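PDB 3GRN: MutT related protein, which probably works as a Nudix-family hydrolase of the MutT type, a family that typically cleaves nucleoside diphosphates linked to another moiety. Local coordinates for residues A[12-17]-A[38-43]. Sequence-based numbering, arbitrary orientation. Where two conformers were deposited one is given.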
loop_
_atom_site.group_PDB
_atom_site.type_symbol
_atom_site.label_atom_id
_atom_site.label_comp_id
_atom_site.label_asym_id
_atom_site.label_seq_id
_atom_site.Cartn_x
_atom_site.Cartn_y
_atom_site.Cartn_z
ATOM N N TYR A 12 -6.630 4.609 11.990
ATOM C CA TYR A 12 -5.383 5.349 12.286
ATOM C C TYR A 12 -4.845 5.010 13.673
ATOM O O TYR A 12 -5.605 4.570 14.554
ATOM C CB TYR A 12 -5.585 6.850 12.123
ATOM C CG TYR A 12 -5.917 7.194 10.687
ATOM C CD1 TYR A 12 -4.897 7.297 9.735
ATOM C CD2 TYR A 12 -7.231 7.345 10.263
ATOM C CE1 TYR A 12 -5.165 7.590 8.392
ATOM C CE2 TYR A 12 -7.514 7.623 8.891
ATOM C CZ TYR A 12 -6.465 7.728 7.974
ATOM O OH TYR A 12 -6.697 8.014 6.640
ATOM N N ALA A 13 -3.523 5.199 13.856
ATOM C CA ALA A 13 -2.897 4.936 15.169
ATOM C C ALA A 13 -2.267 6.180 15.747
ATOM O O ALA A 13 -1.598 6.925 15.028
ATOM C CB ALA A 13 -1.847 3.858 15.055
ATOM N N LEU A 14 -2.489 6.394 17.046
ATOM C CA LEU A 14 -1.782 7.419 17.811
ATOM C C LEU A 14 -0.600 6.735 18.485
ATOM O O LEU A 14 -0.771 5.965 19.437
ATOM C CB LEU A 14 -2.670 8.022 18.904
ATOM C CG LEU A 14 -3.857 8.852 18.463
ATOM C CD1 LEU A 14 -4.641 9.300 19.716
ATOM C CD2 LEU A 14 -3.437 10.052 17.631
ATOM N N ILE A 15 0.586 7.027 17.981
ATOM C CA ILE A 15 1.798 6.378 18.471
ATOM C C ILE A 15 2.688 7.463 19.027
ATOM O O ILE A 15 3.035 8.381 18.295
ATOM C CB ILE A 15 2.519 5.650 17.335
ATOM C CG1 ILE A 15 1.625 4.526 16.794
ATOM C CG2 ILE A 15 3.853 5.098 17.800
ATOM C CD1 ILE A 15 2.189 3.814 15.617
ATOM N N ARG A 16 3.092 7.306 20.295
ATOM C CA ARG A 16 3.923 8.311 20.974
ATOM C C ARG A 16 5.332 7.807 21.265
ATOM O O ARG A 16 5.553 6.608 21.389
ATOM C CB ARG A 16 3.284 8.762 22.294
ATOM C CG ARG A 16 1.873 9.287 22.167
ATOM C CD ARG A 16 1.252 9.344 23.544
ATOM N NE ARG A 16 -0.199 9.463 23.502
ATOM C CZ ARG A 16 -1.037 8.444 23.340
ATOM N NH1 ARG A 16 -0.583 7.201 23.193
ATOM N NH2 ARG A 16 -2.342 8.675 23.314
ATOM N N ASN A 17 6.271 8.746 21.370
ATOM C CA ASN A 17 7.635 8.423 21.771
ATOM C C ASN A 17 7.793 8.603 23.276
ATOM O O ASN A 17 6.821 8.917 23.970
ATOM C CB ASN A 17 8.674 9.250 20.983
ATOM C CG ASN A 17 8.557 10.772 21.197
ATOM O OD1 ASN A 17 7.814 11.263 22.049
ATOM N ND2 ASN A 17 9.313 11.519 20.402
ATOM N N TRP A 38 0.642 15.886 5.445
ATOM C CA TRP A 38 0.847 15.148 6.714
ATOM C C TRP A 38 -0.381 14.276 7.095
ATOM O O TRP A 38 -1.510 14.635 6.782
ATOM C CB TRP A 38 1.231 16.105 7.846
ATOM C CG TRP A 38 2.574 16.698 7.623
ATOM C CD1 TRP A 38 2.858 17.874 6.973
ATOM C CD2 TRP A 38 3.833 16.127 7.990
ATOM N NE1 TRP A 38 4.219 18.076 6.934
ATOM C CE2 TRP A 38 4.841 17.019 7.549
ATOM C CE3 TRP A 38 4.213 14.950 8.654
ATOM C CZ2 TRP A 38 6.201 16.772 7.757
ATOM C CZ3 TRP A 38 5.564 14.709 8.859
ATOM C CH2 TRP A 38 6.540 15.616 8.411
ATOM N N ASP A 39 -0.133 13.125 7.741
ATOM C CA ASP A 39 -1.139 12.105 8.018
ATOM C C ASP A 39 -0.749 11.339 9.298
ATOM O O ASP A 39 0.390 11.438 9.761
ATOM C CB ASP A 39 -1.205 11.146 6.814
ATOM C CG ASP A 39 -2.573 10.500 6.630
ATOM O OD1 ASP A 39 -3.384 10.513 7.568
ATOM O OD2 ASP A 39 -2.848 9.961 5.534
ATOM N N LEU A 40 -1.669 10.556 9.847
ATOM C CA LEU A 40 -1.331 9.620 10.908
ATOM C C LEU A 40 -1.036 8.297 10.229
ATOM O O LEU A 40 -1.549 8.049 9.108
ATOM C CB LEU A 40 -2.498 9.435 11.882
ATOM C CG LEU A 40 -2.889 10.568 12.831
ATOM C CD1 LEU A 40 -4.099 10.158 13.643
ATOM C CD2 LEU A 40 -1.735 10.870 13.784
ATOM N N PRO A 41 -0.279 7.409 10.909
ATOM C CA PRO A 41 -0.150 6.034 10.407
ATOM C C PRO A 41 -1.515 5.368 10.362
ATOM O O PRO A 41 -2.301 5.556 11.273
ATOM C CB PRO A 41 0.707 5.348 11.475
ATOM C CG PRO A 41 1.417 6.436 12.144
ATOM C CD PRO A 41 0.513 7.611 12.137
ATOM N N GLY A 42 -1.804 4.678 9.277
ATOM C CA GLY A 42 -3.082 3.972 9.139
ATOM C C GLY A 42 -3.530 3.942 7.706
ATOM O O GLY A 42 -2.759 4.293 6.801
ATOM N N GLY A 43 -4.776 3.529 7.479
ATOM C CA GLY A 43 -5.294 3.478 6.120
ATOM C C GLY A 43 -6.539 2.634 6.062
ATOM O O GLY A 43 -7.117 2.318 7.109
#
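Tyr12 has CG anti to its own carbonyl carbon (chi1 -64°), beside its backbone N, whereas Asp39 has CG anti to the backbone N, beside its carbonyl carbon. The two side chains cross at about a right angle, their planes 40° apart, and Tyr12 CE1 lies 3.5 Å from Asp39 OD1. At the ring edge, near its plane, come two carbonyls, Leu40 O at 3.5 Å from Tyr12 CD1 and Pro41 O beside it. Gly43 N sits over one face, and Phe126 of helix 124-137 packs edge-to-face with the ring.

The backbones join through Ala13 N to Pro41 O (2.9 Å, 156° at the hydrogen). The same oxygen takes a CA-H contact from Tyr12 CA at 3.3 Å. Tyr12, the residue before Ala13, and Gly42, the residue after Pro41, form an antiparallel non-hydrogen-bonded pair. A side chain at Gly42 would run into Tyr12 CA, and the backbone angles there suit glycine too.

Leu40 turns toward strand 7-16, its CD1 touching Tyr12 CB and, at 4.0 Å, Leu14 CD2. Pro41 lays its CD 3.6 Å from Ala13 O. An alanine in place of Tyr12 would probably open a gap between Asp39, Leu40 and Phe126 and leave the Asp39 carboxylate less well confined.

In the conformer given, Asp39 OD2 has the stronger hold, a salt bridge with Arg27, and OD1 accepts a weak bond from Leu40 N. Gly42 N in turn bonds Glu62 OE1 on helix 51-63, tying the central sheet of the Nudix fold to that helix. The chemistry is thus that of a buried aromatic ring whose CD1-CE1 side lies against backbone and carboxylate oxygens, next to a small leucine cluster, with Arg27 helping to hold the acid in place.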